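Local coordinates for protein cytochrome B5 (Hadesarchaea archaeon YNP_N21, PDB 6NZX) that binds heme through paired histidine ligands and, as a member of the cytochrome b5 family, probably carries electrons between redox partners, at residues N26-D31 and F70-V75; A19-A24 and H47-D52; N14-A19 and G40-V45. All blocks are in the same frame, centred on the assembly; numbering follows the deposited sequence.

Contact 1. Residues N26-D31 and F70-V75. With HEM (protoporphyrin IX containing Fe), chain B.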
loop_
_atom_site.group_PDB
_atom_site.type_symbol
_atom_site.label_atom_id
_atom_site.label_comp_id
_atom_site.label_asym_id
_atom_site.label_seq_id
_atom_site.Cartn_x
_atom_site.Cartn_y
_atom_site.Cartn_z
ATOM N N ASN A 26 -6.100 4.531 6.100
ATOM C CA ASN A 26 -6.903 5.630 6.669
ATOM C C ASN A 26 -7.212 6.680 5.598
ATOM O O ASN A 26 -7.108 7.876 5.888
ATOM C CB ASN A 26 -6.183 6.329 7.834
ATOM C CG ASN A 26 -6.391 5.632 9.154
ATOM O OD1 ASN A 26 -7.104 4.629 9.228
ATOM N ND2 ASN A 26 -5.751 6.138 10.197
ATOM N N GLY A 27 -7.511 6.221 4.369
ATOM C CA GLY A 27 -8.001 7.066 3.290
ATOM C C GLY A 27 -6.923 7.603 2.356
ATOM O O GLY A 27 -7.262 8.227 1.359
ATOM N N LYS A 28 -5.637 7.384 2.676
ATOM C CA LYS A 28 -4.488 7.900 1.910
ATOM C C LYS A 28 -3.719 6.742 1.253
ATOM O O LYS A 28 -3.570 5.686 1.814
ATOM C CB LYS A 28 -3.555 8.698 2.824
ATOM C CG LYS A 28 -4.038 10.098 3.206
ATOM C CD LYS A 28 -2.908 10.933 3.767
ATOM C CE LYS A 28 -3.185 12.423 3.732
ATOM N NZ LYS A 28 -1.930 13.215 3.816
ATOM N N VAL A 29 -3.221 6.974 0.043
ATOM C CA VAL A 29 -2.568 5.951 -0.744
ATOM C C VAL A 29 -1.095 6.308 -0.809
ATOM O O VAL A 29 -0.756 7.427 -1.234
ATOM C CB VAL A 29 -3.205 5.862 -2.145
ATOM C CG1 VAL A 29 -2.486 4.862 -3.045
ATOM C CG2 VAL A 29 -4.689 5.538 -2.037
ATOM N N TYR A 30 -0.260 5.329 -0.424
ATOM C CA TYR A 30 1.168 5.455 -0.290
ATOM C C TYR A 30 1.821 4.602 -1.375
ATOM O O TYR A 30 1.396 3.492 -1.592
ATOM C CB TYR A 30 1.624 4.989 1.101
ATOM C CG TYR A 30 1.082 5.811 2.238
ATOM C CD1 TYR A 30 1.795 6.879 2.758
ATOM C CD2 TYR A 30 -0.175 5.559 2.759
ATOM C CE1 TYR A 30 1.286 7.660 3.785
ATOM C CE2 TYR A 30 -0.690 6.315 3.800
ATOM C CZ TYR A 30 0.037 7.386 4.297
ATOM O OH TYR A 30 -0.460 8.121 5.330
ATOM N N ASP A 31 2.852 5.146 -2.026
ATOM C CA ASP A 31 3.664 4.411 -2.959
ATOM C C ASP A 31 4.818 3.750 -2.190
ATOM O O ASP A 31 5.782 4.415 -1.812
ATOM C CB ASP A 31 4.169 5.317 -4.091
ATOM C CG ASP A 31 5.040 4.588 -5.108
ATOM O OD1 ASP A 31 5.164 3.345 -4.983
ATOM O OD2 ASP A 31 5.543 5.260 -6.053
ATOM N N PHE A 70 7.214 7.184 2.787
ATOM C CA PHE A 70 6.785 6.924 1.405
ATOM C C PHE A 70 5.875 8.041 0.876
ATOM O O PHE A 70 5.075 8.622 1.614
ATOM C CB PHE A 70 6.139 5.537 1.366
ATOM C CG PHE A 70 7.141 4.468 1.732
ATOM C CD1 PHE A 70 8.104 4.074 0.818
ATOM C CD2 PHE A 70 7.182 3.939 3.007
ATOM C CE1 PHE A 70 9.074 3.148 1.153
ATOM C CE2 PHE A 70 8.149 3.002 3.344
ATOM C CZ PHE A 70 9.096 2.621 2.423
ATOM N N PRO A 71 5.931 8.355 -0.438
ATOM C CA PRO A 71 5.052 9.380 -1.012
ATOM C C PRO A 71 3.565 9.000 -0.887
ATOM O O PRO A 71 3.218 7.844 -1.034
ATOM C CB PRO A 71 5.442 9.491 -2.489
ATOM C CG PRO A 71 6.615 8.547 -2.695
ATOM C CD PRO A 71 6.849 7.773 -1.416
ATOM N N VAL A 72 2.731 9.981 -0.551
ATOM C CA VAL A 72 1.285 9.872 -0.686
ATOM C C VAL A 72 0.954 10.268 -2.130
ATOM O O VAL A 72 1.290 11.382 -2.564
ATOM C CB VAL A 72 0.548 10.762 0.331
ATOM C CG1 VAL A 72 -0.969 10.700 0.166
ATOM C CG2 VAL A 72 0.946 10.425 1.758
ATOM N N VAL A 73 0.317 9.360 -2.865
ATOM C CA VAL A 73 0.038 9.574 -4.270
ATOM C C VAL A 73 -1.459 9.884 -4.458
ATOM O O VAL A 73 -1.881 10.334 -5.498
ATOM C CB VAL A 73 0.519 8.379 -5.121
ATOM C CG1 VAL A 73 2.034 8.265 -5.102
ATOM C CG2 VAL A 73 -0.106 7.061 -4.689
ATOM N N GLY A 74 -2.257 9.726 -3.409
ATOM C CA GLY A 74 -3.643 10.126 -3.502
ATOM C C GLY A 74 -4.462 9.681 -2.310
ATOM O O GLY A 74 -3.924 9.346 -1.247
ATOM N N VAL A 75 -5.782 9.723 -2.508
ATOM C CA VAL A 75 -6.735 9.345 -1.526
ATOM C C VAL A 75 -7.599 8.245 -2.140
ATOM O O VAL A 75 -7.729 8.161 -3.371
ATOM C CB VAL A 75 -7.561 10.546 -1.025
ATOM C CG1 VAL A 75 -6.653 11.622 -0.436
ATOM C CG2 VAL A 75 -8.463 11.135 -2.105
HETATM C CHA HEM B . 7.855 -2.567 7.698
HETATM C CHB HEM B . 5.934 -6.860 9.205
HETATM C CHC HEM B . 1.487 -5.228 7.970
HETATM C CHD HEM B . 3.478 -1.153 6.196
HETATM C C1A HEM B . 7.699 -3.895 8.282
HETATM C C2A HEM B . 8.878 -4.602 8.805
HETATM C C3A HEM B . 8.271 -5.882 9.252
HETATM C C4A HEM B . 6.905 -5.764 8.953
HETATM C CMA HEM B . 9.021 -7.030 9.885
HETATM C CAA HEM B . 10.306 -4.085 8.868
HETATM C CBA HEM B . 10.477 -3.116 10.064
HETATM C CGA HEM B . 11.118 -1.767 9.708
HETATM O O1A HEM B . 10.748 -0.744 10.337
HETATM O O2A HEM B . 12.004 -1.688 8.817
HETATM C C1B HEM B . 4.480 -6.848 8.961
HETATM C C2B HEM B . 3.642 -7.915 9.302
HETATM C C3B HEM B . 2.284 -7.442 8.952
HETATM C C4B HEM B . 2.569 -6.093 8.451
HETATM C CMB HEM B . 3.979 -9.265 9.888
HETATM C CAB HEM B . 0.907 -8.103 8.970
HETATM C CBB HEM B . 0.337 -8.314 10.365
HETATM C C1C HEM B . 1.606 -3.901 7.391
HETATM C C2C HEM B . 0.481 -3.251 6.926
HETATM C C3C HEM B . 1.050 -2.016 6.342
HETATM C C4C HEM B . 2.489 -2.150 6.598
HETATM C CMC HEM B . -0.917 -3.784 7.022
HETATM C CAC HEM B . 0.417 -0.815 5.724
HETATM C CBC HEM B . -0.876 -0.574 5.782
HETATM C C1D HEM B . 4.922 -1.179 6.436
HETATM C C2D HEM B . 5.742 -0.134 6.023
HETATM C C3D HEM B . 7.070 -0.531 6.483
HETATM C C4D HEM B . 6.807 -1.769 7.080
HETATM C CMD HEM B . 5.358 1.134 5.310
HETATM C CAD HEM B . 8.387 0.218 6.316
HETATM C CBD HEM B . 8.999 -0.225 4.980
HETATM C CGD HEM B . 10.376 0.346 4.733
HETATM O O1D HEM B . 10.984 0.040 3.684
HETATM O O2D HEM B . 10.889 1.115 5.574
HETATM N NA HEM B . 6.562 -4.599 8.352
HETATM N NB HEM B . 3.857 -5.755 8.465
HETATM N NC HEM B . 2.779 -3.309 7.206
HETATM N ND HEM B . 5.531 -2.182 7.074
HETATM FE FE HEM B . 4.667 -3.955 7.787
#

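Contact 2. Residues A19-A24 and H47-D52. With HEM (protoporphyrin IX containing Fe), chain B.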
loop_
_atom_site.group_PDB
_atom_site.type_symbol
_atom_site.label_atom_id
_atom_site.label_comp_id
_atom_site.label_asym_id
_atom_site.label_seq_id
_atom_site.Cartn_x
_atom_site.Cartn_y
_atom_site.Cartn_z
ATOM N N ALA A 19 4.308 -3.355 -12.228
ATOM C CA ALA A 19 3.339 -2.366 -11.698
ATOM C C ALA A 19 3.853 -1.827 -10.365
ATOM O O ALA A 19 4.487 -2.558 -9.606
ATOM C CB ALA A 19 1.983 -3.001 -11.534
ATOM N N PRO A 20 3.619 -0.543 -10.024
ATOM C CA PRO A 20 3.986 -0.042 -8.703
ATOM C C PRO A 20 3.196 -0.766 -7.608
ATOM O O PRO A 20 2.143 -1.368 -7.866
ATOM C CB PRO A 20 3.663 1.465 -8.735
ATOM C CG PRO A 20 3.445 1.781 -10.192
ATOM C CD PRO A 20 2.997 0.492 -10.856
ATOM N N ALA A 21 3.743 -0.716 -6.396
ATOM C CA ALA A 21 3.114 -1.261 -5.211
ATOM C C ALA A 21 2.639 -0.086 -4.342
ATOM O O ALA A 21 3.443 0.740 -3.853
ATOM C CB ALA A 21 4.077 -2.186 -4.492
ATOM N N TYR A 22 1.318 0.026 -4.230
ATOM C CA TYR A 22 0.650 1.081 -3.461
ATOM C C TYR A 22 -0.125 0.401 -2.336
ATOM O O TYR A 22 -0.633 -0.695 -2.517
ATOM C CB TYR A 22 -0.389 1.833 -4.294
ATOM C CG TYR A 22 0.105 2.813 -5.327
ATOM C CD1 TYR A 22 1.445 2.996 -5.598
ATOM C CD2 TYR A 22 -0.812 3.521 -6.086
ATOM C CE1 TYR A 22 1.864 3.894 -6.567
ATOM C CE2 TYR A 22 -0.412 4.437 -7.048
ATOM C CZ TYR A 22 0.935 4.601 -7.303
ATOM O OH TYR A 22 1.341 5.482 -8.247
ATOM N N VAL A 23 -0.227 1.060 -1.188
ATOM C CA VAL A 23 -1.027 0.542 -0.090
ATOM C C VAL A 23 -1.853 1.703 0.442
ATOM O O VAL A 23 -1.344 2.800 0.504
ATOM C CB VAL A 23 -0.161 -0.080 1.024
ATOM C CG1 VAL A 23 0.542 -1.331 0.543
ATOM C CG2 VAL A 23 0.856 0.916 1.581
ATOM N N ALA A 24 -3.105 1.441 0.833
ATOM C CA ALA A 24 -3.928 2.500 1.417
ATOM C C ALA A 24 -3.964 2.323 2.940
ATOM O O ALA A 24 -3.860 1.203 3.473
ATOM C CB ALA A 24 -5.302 2.534 0.800
ATOM N N HIS A 47 0.212 -9.998 3.780
ATOM C CA HIS A 47 -0.314 -8.734 3.247
ATOM C C HIS A 47 -0.010 -8.593 1.746
ATOM O O HIS A 47 1.068 -8.965 1.250
ATOM C CB HIS A 47 0.216 -7.541 4.063
ATOM C CG HIS A 47 0.153 -7.754 5.543
ATOM N ND1 HIS A 47 -1.043 -7.770 6.225
ATOM C CD2 HIS A 47 1.121 -7.989 6.454
ATOM C CE1 HIS A 47 -0.819 -7.986 7.504
ATOM N NE2 HIS A 47 0.522 -8.120 7.685
ATOM N N ASP A 48 -0.991 -8.028 1.034
ATOM C CA ASP A 48 -0.914 -7.791 -0.393
ATOM C C ASP A 48 -0.931 -6.283 -0.640
ATOM O O ASP A 48 -1.701 -5.551 -0.007
ATOM C CB ASP A 48 -2.047 -8.519 -1.108
ATOM C CG ASP A 48 -1.939 -10.027 -0.960
ATOM O OD1 ASP A 48 -2.900 -10.648 -0.440
ATOM O OD2 ASP A 48 -0.875 -10.562 -1.329
ATOM N N ALA A 49 -0.040 -5.834 -1.529
ATOM C CA ALA A 49 -0.070 -4.484 -2.045
ATOM C C ALA A 49 -1.363 -4.324 -2.836
ATOM O O ALA A 49 -1.978 -5.322 -3.221
ATOM C CB ALA A 49 1.150 -4.195 -2.880
ATOM N N GLY A 50 -1.795 -3.072 -3.005
ATOM C CA GLY A 50 -2.937 -2.771 -3.820
ATOM C C GLY A 50 -4.232 -2.852 -3.049
ATOM O O GLY A 50 -5.290 -2.971 -3.652
ATOM N N GLN A 51 -4.153 -2.768 -1.712
ATOM C CA GLN A 51 -5.310 -2.896 -0.860
ATOM C C GLN A 51 -5.304 -1.813 0.220
ATOM O O GLN A 51 -4.275 -1.238 0.579
ATOM C CB GLN A 51 -5.369 -4.278 -0.205
ATOM C CG GLN A 51 -5.664 -5.402 -1.187
ATOM C CD GLN A 51 -5.598 -6.754 -0.523
ATOM O OE1 GLN A 51 -5.096 -6.898 0.588
ATOM N NE2 GLN A 51 -6.094 -7.762 -1.222
ATOM N N ASP A 52 -6.499 -1.557 0.747
ATOM C CA ASP A 52 -6.653 -0.829 1.972
ATOM C C ASP A 52 -6.397 -1.786 3.150
ATOM O O ASP A 52 -7.169 -2.710 3.396
ATOM C CB ASP A 52 -8.034 -0.194 2.039
ATOM C CG ASP A 52 -8.305 0.525 3.345
ATOM O OD1 ASP A 52 -9.456 0.802 3.601
ATOM O OD2 ASP A 52 -7.365 0.760 4.090
HETATM C CHA HEM B . 7.855 -2.567 7.698
HETATM C CHB HEM B . 5.934 -6.860 9.205
HETATM C CHC HEM B . 1.487 -5.228 7.970
HETATM C CHD HEM B . 3.478 -1.153 6.196
HETATM C C1A HEM B . 7.699 -3.895 8.282
HETATM C C2A HEM B . 8.878 -4.602 8.805
HETATM C C3A HEM B . 8.271 -5.882 9.252
HETATM C C4A HEM B . 6.905 -5.764 8.953
HETATM C CMA HEM B . 9.021 -7.030 9.885
HETATM C CAA HEM B . 10.306 -4.085 8.868
HETATM C CBA HEM B . 10.477 -3.116 10.064
HETATM C CGA HEM B . 11.118 -1.767 9.708
HETATM O O1A HEM B . 10.748 -0.744 10.337
HETATM O O2A HEM B . 12.004 -1.688 8.817
HETATM C C1B HEM B . 4.480 -6.848 8.961
HETATM C C2B HEM B . 3.642 -7.915 9.302
HETATM C C3B HEM B . 2.284 -7.442 8.952
HETATM C C4B HEM B . 2.569 -6.093 8.451
HETATM C CMB HEM B . 3.979 -9.265 9.888
HETATM C CAB HEM B . 0.907 -8.103 8.970
HETATM C CBB HEM B . 0.337 -8.314 10.365
HETATM C C1C HEM B . 1.606 -3.901 7.391
HETATM C C2C HEM B . 0.481 -3.251 6.926
HETATM C C3C HEM B . 1.050 -2.016 6.342
HETATM C C4C HEM B . 2.489 -2.150 6.598
HETATM C CMC HEM B . -0.917 -3.784 7.022
HETATM C CAC HEM B . 0.417 -0.815 5.724
HETATM C CBC HEM B . -0.876 -0.574 5.782
HETATM C C1D HEM B . 4.922 -1.179 6.436
HETATM C C2D HEM B . 5.742 -0.134 6.023
HETATM C C3D HEM B . 7.070 -0.531 6.483
HETATM C C4D HEM B . 6.807 -1.769 7.080
HETATM C CMD HEM B . 5.358 1.134 5.310
HETATM C CAD HEM B . 8.387 0.218 6.316
HETATM C CBD HEM B . 8.999 -0.225 4.980
HETATM C CGD HEM B . 10.376 0.346 4.733
HETATM O O1D HEM B . 10.984 0.040 3.684
HETATM O O2D HEM B . 10.889 1.115 5.574
HETATM N NA HEM B . 6.562 -4.599 8.352
HETATM N NB HEM B . 3.857 -5.755 8.465
HETATM N NC HEM B . 2.779 -3.309 7.206
HETATM N ND HEM B . 5.531 -2.182 7.074
HETATM FE FE HEM B . 4.667 -3.955 7.787
#

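Contact 3. Residues N14-A19 and G40-V45. With HEM (protoporphyrin IX containing Fe), chain B.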
loop_
_atom_site.group_PDB
_atom_site.type_symbol
_atom_site.label_atom_id
_atom_site.label_comp_id
_atom_site.label_asym_id
_atom_site.label_seq_id
_atom_site.Cartn_x
_atom_site.Cartn_y
_atom_site.Cartn_z
ATOM N N ASN A 14 -0.173 -3.472 -7.566
ATOM C CA ASN A 14 -0.011 -4.661 -6.749
ATOM C C ASN A 14 1.441 -5.135 -6.763
ATOM O O ASN A 14 1.729 -6.213 -6.263
ATOM C CB ASN A 14 -0.945 -5.784 -7.203
ATOM C CG ASN A 14 -0.721 -6.222 -8.635
ATOM O OD1 ASN A 14 0.201 -5.762 -9.309
ATOM N ND2 ASN A 14 -1.562 -7.117 -9.107
ATOM N N GLY A 15 2.338 -4.337 -7.349
ATOM C CA GLY A 15 3.753 -4.600 -7.301
ATOM C C GLY A 15 4.194 -5.728 -8.229
ATOM O O GLY A 15 5.376 -6.036 -8.262
ATOM N N LYS A 16 3.267 -6.305 -9.011
ATOM C CA LYS A 16 3.555 -7.458 -9.878
ATOM C C LYS A 16 3.751 -7.001 -11.327
ATOM O O LYS A 16 3.127 -6.048 -11.780
ATOM C CB LYS A 16 2.417 -8.481 -9.814
ATOM C CG LYS A 16 2.149 -9.061 -8.434
ATOM C CD LYS A 16 1.410 -10.377 -8.490
ATOM C CE LYS A 16 0.867 -10.834 -7.155
ATOM N NZ LYS A 16 -0.565 -11.198 -7.271
ATOM N N GLU A 17 4.642 -7.698 -12.040
ATOM C CA GLU A 17 4.812 -7.561 -13.491
ATOM C C GLU A 17 5.133 -6.107 -13.859
ATOM O O GLU A 17 4.678 -5.615 -14.885
ATOM C CB GLU A 17 3.550 -8.054 -14.206
ATOM C CG GLU A 17 3.176 -9.478 -13.832
ATOM C CD GLU A 17 1.832 -9.956 -14.359
ATOM O OE1 GLU A 17 1.675 -10.053 -15.595
ATOM O OE2 GLU A 17 0.942 -10.221 -13.529
ATOM N N GLY A 18 5.919 -5.436 -13.008
ATOM C CA GLY A 18 6.409 -4.082 -13.267
ATOM C C GLY A 18 5.475 -2.989 -12.766
ATOM O O GLY A 18 5.785 -1.825 -12.906
ATOM N N ALA A 19 4.308 -3.355 -12.228
ATOM C CA ALA A 19 3.339 -2.366 -11.698
ATOM C C ALA A 19 3.853 -1.827 -10.365
ATOM O O ALA A 19 4.487 -2.558 -9.606
ATOM C CB ALA A 19 1.983 -3.001 -11.534
ATOM N N GLY A 40 7.411 -7.297 -5.266
ATOM C CA GLY A 40 6.509 -8.384 -5.650
ATOM C C GLY A 40 5.082 -8.122 -5.179
ATOM O O GLY A 40 4.161 -8.860 -5.532
ATOM N N GLY A 41 4.898 -7.075 -4.364
ATOM C CA GLY A 41 3.580 -6.692 -3.837
ATOM C C GLY A 41 3.098 -7.578 -2.697
ATOM O O GLY A 41 1.910 -7.584 -2.376
ATOM N N LYS A 42 4.025 -8.323 -2.083
ATOM C CA LYS A 42 3.745 -9.108 -0.900
ATOM C C LYS A 42 4.544 -8.500 0.255
ATOM O O LYS A 42 5.700 -8.032 0.060
ATOM C CB LYS A 42 4.055 -10.592 -1.147
ATOM C CG LYS A 42 3.021 -11.337 -1.992
ATOM C CD LYS A 42 3.498 -11.799 -3.369
ATOM C CE LYS A 42 2.469 -12.649 -4.094
ATOM N NZ LYS A 42 3.023 -13.315 -5.296
ATOM N N HIS A 43 3.893 -8.447 1.425
ATOM C CA HIS A 43 4.465 -7.912 2.669
ATOM C C HIS A 43 4.397 -9.006 3.743
ATOM O O HIS A 43 3.357 -9.236 4.347
ATOM C CB HIS A 43 3.751 -6.604 3.067
ATOM C CG HIS A 43 4.373 -5.882 4.219
ATOM N ND1 HIS A 43 5.686 -5.444 4.202
ATOM C CD2 HIS A 43 3.851 -5.471 5.396
ATOM C CE1 HIS A 43 5.956 -4.838 5.345
ATOM N NE2 HIS A 43 4.844 -4.841 6.101
ATOM N N HIS A 44 5.516 -9.715 3.912
ATOM C CA HIS A 44 5.720 -10.699 5.004
ATOM C C HIS A 44 4.568 -11.698 5.053
ATOM O O HIS A 44 4.029 -11.973 6.133
ATOM C CB HIS A 44 5.969 -9.977 6.338
ATOM C CG HIS A 44 7.178 -9.104 6.271
ATOM N ND1 HIS A 44 8.448 -9.620 6.075
ATOM C CD2 HIS A 44 7.310 -7.761 6.270
ATOM C CE1 HIS A 44 9.322 -8.626 5.999
ATOM N NE2 HIS A 44 8.646 -7.467 6.107
ATOM N N VAL A 45 4.204 -12.209 3.866
ATOM C CA VAL A 45 3.344 -13.374 3.665
ATOM C C VAL A 45 1.869 -12.974 3.803
ATOM O O VAL A 45 1.070 -13.363 2.975
ATOM C CB VAL A 45 3.702 -14.561 4.590
ATOM C CG1 VAL A 45 2.801 -15.769 4.355
ATOM C CG2 VAL A 45 5.160 -14.977 4.449
HETATM C CHA HEM B . 7.855 -2.567 7.698
HETATM C CHB HEM B . 5.934 -6.860 9.205
HETATM C CHC HEM B . 1.487 -5.228 7.970
HETATM C CHD HEM B . 3.478 -1.153 6.196
HETATM C C1A HEM B . 7.699 -3.895 8.282
HETATM C C2A HEM B . 8.878 -4.602 8.805
HETATM C C3A HEM B . 8.271 -5.882 9.252
HETATM C C4A HEM B . 6.905 -5.764 8.953
HETATM C CMA HEM B . 9.021 -7.030 9.885
HETATM C CAA HEM B . 10.306 -4.085 8.868
HETATM C CBA HEM B . 10.477 -3.116 10.064
HETATM C CGA HEM B . 11.118 -1.767 9.708
HETATM O O1A HEM B . 10.748 -0.744 10.337
HETATM O O2A HEM B . 12.004 -1.688 8.817
HETATM C C1B HEM B . 4.480 -6.848 8.961
HETATM C C2B HEM B . 3.642 -7.915 9.302
HETATM C C3B HEM B . 2.284 -7.442 8.952
HETATM C C4B HEM B . 2.569 -6.093 8.451
HETATM C CMB HEM B . 3.979 -9.265 9.888
HETATM C CAB HEM B . 0.907 -8.103 8.970
HETATM C CBB HEM B . 0.337 -8.314 10.365
HETATM C C1C HEM B . 1.606 -3.901 7.391
HETATM C C2C HEM B . 0.481 -3.251 6.926
HETATM C C3C HEM B . 1.050 -2.016 6.342
HETATM C C4C HEM B . 2.489 -2.150 6.598
HETATM C CMC HEM B . -0.917 -3.784 7.022
HETATM C CAC HEM B . 0.417 -0.815 5.724
HETATM C CBC HEM B . -0.876 -0.574 5.782
HETATM C C1D HEM B . 4.922 -1.179 6.436
HETATM C C2D HEM B . 5.742 -0.134 6.023
HETATM C C3D HEM B . 7.070 -0.531 6.483
HETATM C C4D HEM B . 6.807 -1.769 7.080
HETATM C CMD HEM B . 5.358 1.134 5.310
HETATM C CAD HEM B . 8.387 0.218 6.316
HETATM C CBD HEM B . 8.999 -0.225 4.980
HETATM C CGD HEM B . 10.376 0.346 4.733
HETATM O O1D HEM B . 10.984 0.040 3.684
HETATM O O2D HEM B . 10.889 1.115 5.574
HETATM N NA HEM B . 6.562 -4.599 8.352
HETATM N NB HEM B . 3.857 -5.755 8.465
HETATM N NC HEM B . 2.779 -3.309 7.206
HETATM N ND HEM B . 5.531 -2.182 7.074
HETATM FE FE HEM B . 4.667 -3.955 7.787
#

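Contact 1. Residues N26-D31 and F70-V75
A classic beta bulge brings Val-73 and Gly-74 together opposite Val-29, where strands 28-31 and 72-75 run antiparallel in the main sheet. Val-29 is gripped at both backbone polar atoms. Its N donates to Gly-74 O at 2.8 Å, while its O accepts from Val-73 N at 2.7 Å. Beyond the bulge the register has shifted by one residue, and Asp-31 N bonds to Pro-71 O at 2.9 Å.

On one face of the sheet, Tyr-30 and Val-72 lie side by side and point the same way. CG of Tyr-30 is anti to its carbonyl carbon (chi1 -63°), beside the backbone N, and chi2 of -93° turns the ring. Tyr-30 CE1 touches Val-72 CG2 at 3.4 Å. The carbonyl oxygen of Phe-70 meets the same ring at its edge, in plane. Lys-28 extends over this face too, its CD loosely against Val-72 CG1. Val-29 serves the other face, where its CG1 meets Val-73 CG2 at 3.6 Å, the two side chains crossing at about a right angle; Phe-5 and Tyr-22 also touch both valines.

Phe-70 links the strand pair to the cofactor. Its CB rests 3.4 Å from Asp-31 O, but the ring leads away to the heme, where CZ of Phe-70 lies 3.4 Å from propionate oxygen O1D and the propionate carboxyl group meets the ring edge in plane. The carboxylate of Asp-31 turns elsewhere, OD1 bonding to Thr-33. Strand 3-5 continues the sheet beyond 72-76, and strand 22-25 beyond 28-31, giving the mixed beta-sheet of a cytochrome b5 fold, with the heme pocket beside it.

Contact 2. Residues A19-A24 and H47-D52
CG1 of Val-23 stands anti to its carbonyl carbon (chi1 -67°) and is thereby laid against the backbone of Ala-49, 4.1 Å from Ala-49 CA. In Asp-52, CG is anti to the backbone N (chi1 177°), beside the carbonyl carbon, and the carboxylate it carries has OD2 3.6 Å from Ala-24 O and hydrogen-bonded to Thr-54.

Two backbone hydrogen bonds hold the segments, whose touching parts run nearly in the same direction. Gly-50 N donates to Tyr-22 O at 2.7 Å. Gly-50 has a positive phi (87°), a backbone shape that favours glycine. The second bond runs from Ala-24 N to Gln-51 O at 2.9 Å. Small groups fill the space between: Ala-21 CB meets Ala-49 CB at 3.9 Å, and Ala-24 CB packs on Asp-52 CA at 3.8 Å. The Tyr-22 ring leads away from this interface to stack with Tyr-13.

At the start of 47-52, His-47 reaches the heme instead of 19-24. Its NE2 is covalently joined to CAB, the inner carbon of a vinyl-derived substituent, and CHC of the heme lies over one face of the imidazole. The modelled NE2-CAB length of 1.3 Å is short for such a bond, so its exact value is doubtful. A histidine joined to a heme vinyl carbon recalls the cross-link of certain cyanobacterial haemoglobins; here it belongs to the wall of a b5-type heme pocket.

Contact 3. Residues N14-A19 and G40-V45
Lys-16 and Lys-42 cross at about a right angle, beside a backbone contact between Asn-14, Gly-15 and Gly-40, Gly-41. Lys-16 CE lies 3.8 Å from Lys-42 NZ, so a methylene meets the ammonium group of the other lysine. The two ammonium nitrogens, Lys-16 NZ and Lys-42 NZ, are 4.6 Å apart, and their like charges would probably repel. Nearer the backbone, Lys-16 CG rests 3.5 Å from Gly-40 O.

At the backbone, Gly-41 CA points its hydrogen at Asn-14 O, a CA-H...O contact of 3.1 Å that is nearly straight at 163°. A side chain on Gly-41 would run into that oxygen, and one on Gly-15 would collide with Gly-41 N, so the close approach depends on both glycines. The Asn-14 side chain turns back to its own segment: OD1 accepts from Lys-16 N in an Asx turn, the donor standing above the amide plane, and a type I' turn follows from Lys-16 to Ala-19.

Gly-40 and Gly-41 lead through Lys-42 to the axial ligand His-43, which with His-62 gives the heme the bis-histidine iron characteristic of cytochromes b5. CG of His-43 is anti to the backbone N (chi1 -172°), and NE2 binds iron at 1.9 Å. Its ND1 bonds to His-37 O, which fixes the rotation of the ring, and Trp-38 stacks on it.

His-44 sets CD2 over one face of the His-43 ring, while His-43 NE2 lies in the plane of His-44 at its edge. The same CD2 of His-44 comes within 3.4 Å of heme CHB, and His-44 NE2 is hydrogen-bonded to His-37 ND1. An alanine at His-44 would probably leave His-37 ND1 without this mate and open a gap between His-43 and the porphyrin rim. Heme methyl CMA lies over one face of the His-44 ring, offset toward its rim.

Overall arrangement
Along the chain the segments come in the order 14-19, 19-24, 26-31, 40-45, 47-52 and 70-75, so that every pair of contacts interleaves. Contact 2 lies near the centre of the folded chain, its own centre about 10 Å from that of contact 1 and about 8 Å from that of contact 3; contacts 1 and 3, their centres about 17 Å apart, do not touch. Contacts 1 and 2 share the four-stranded sheet through neighbouring strands 22-25 and 28-31. Contacts 2 and 3 meet in the small antiparallel pair 42-43 and 47-48, and share Ala-19. Contact 1 reaches a heme propionate through Phe-70, whereas the small pair carries iron-binding His-43 and vinyl-linked His-47.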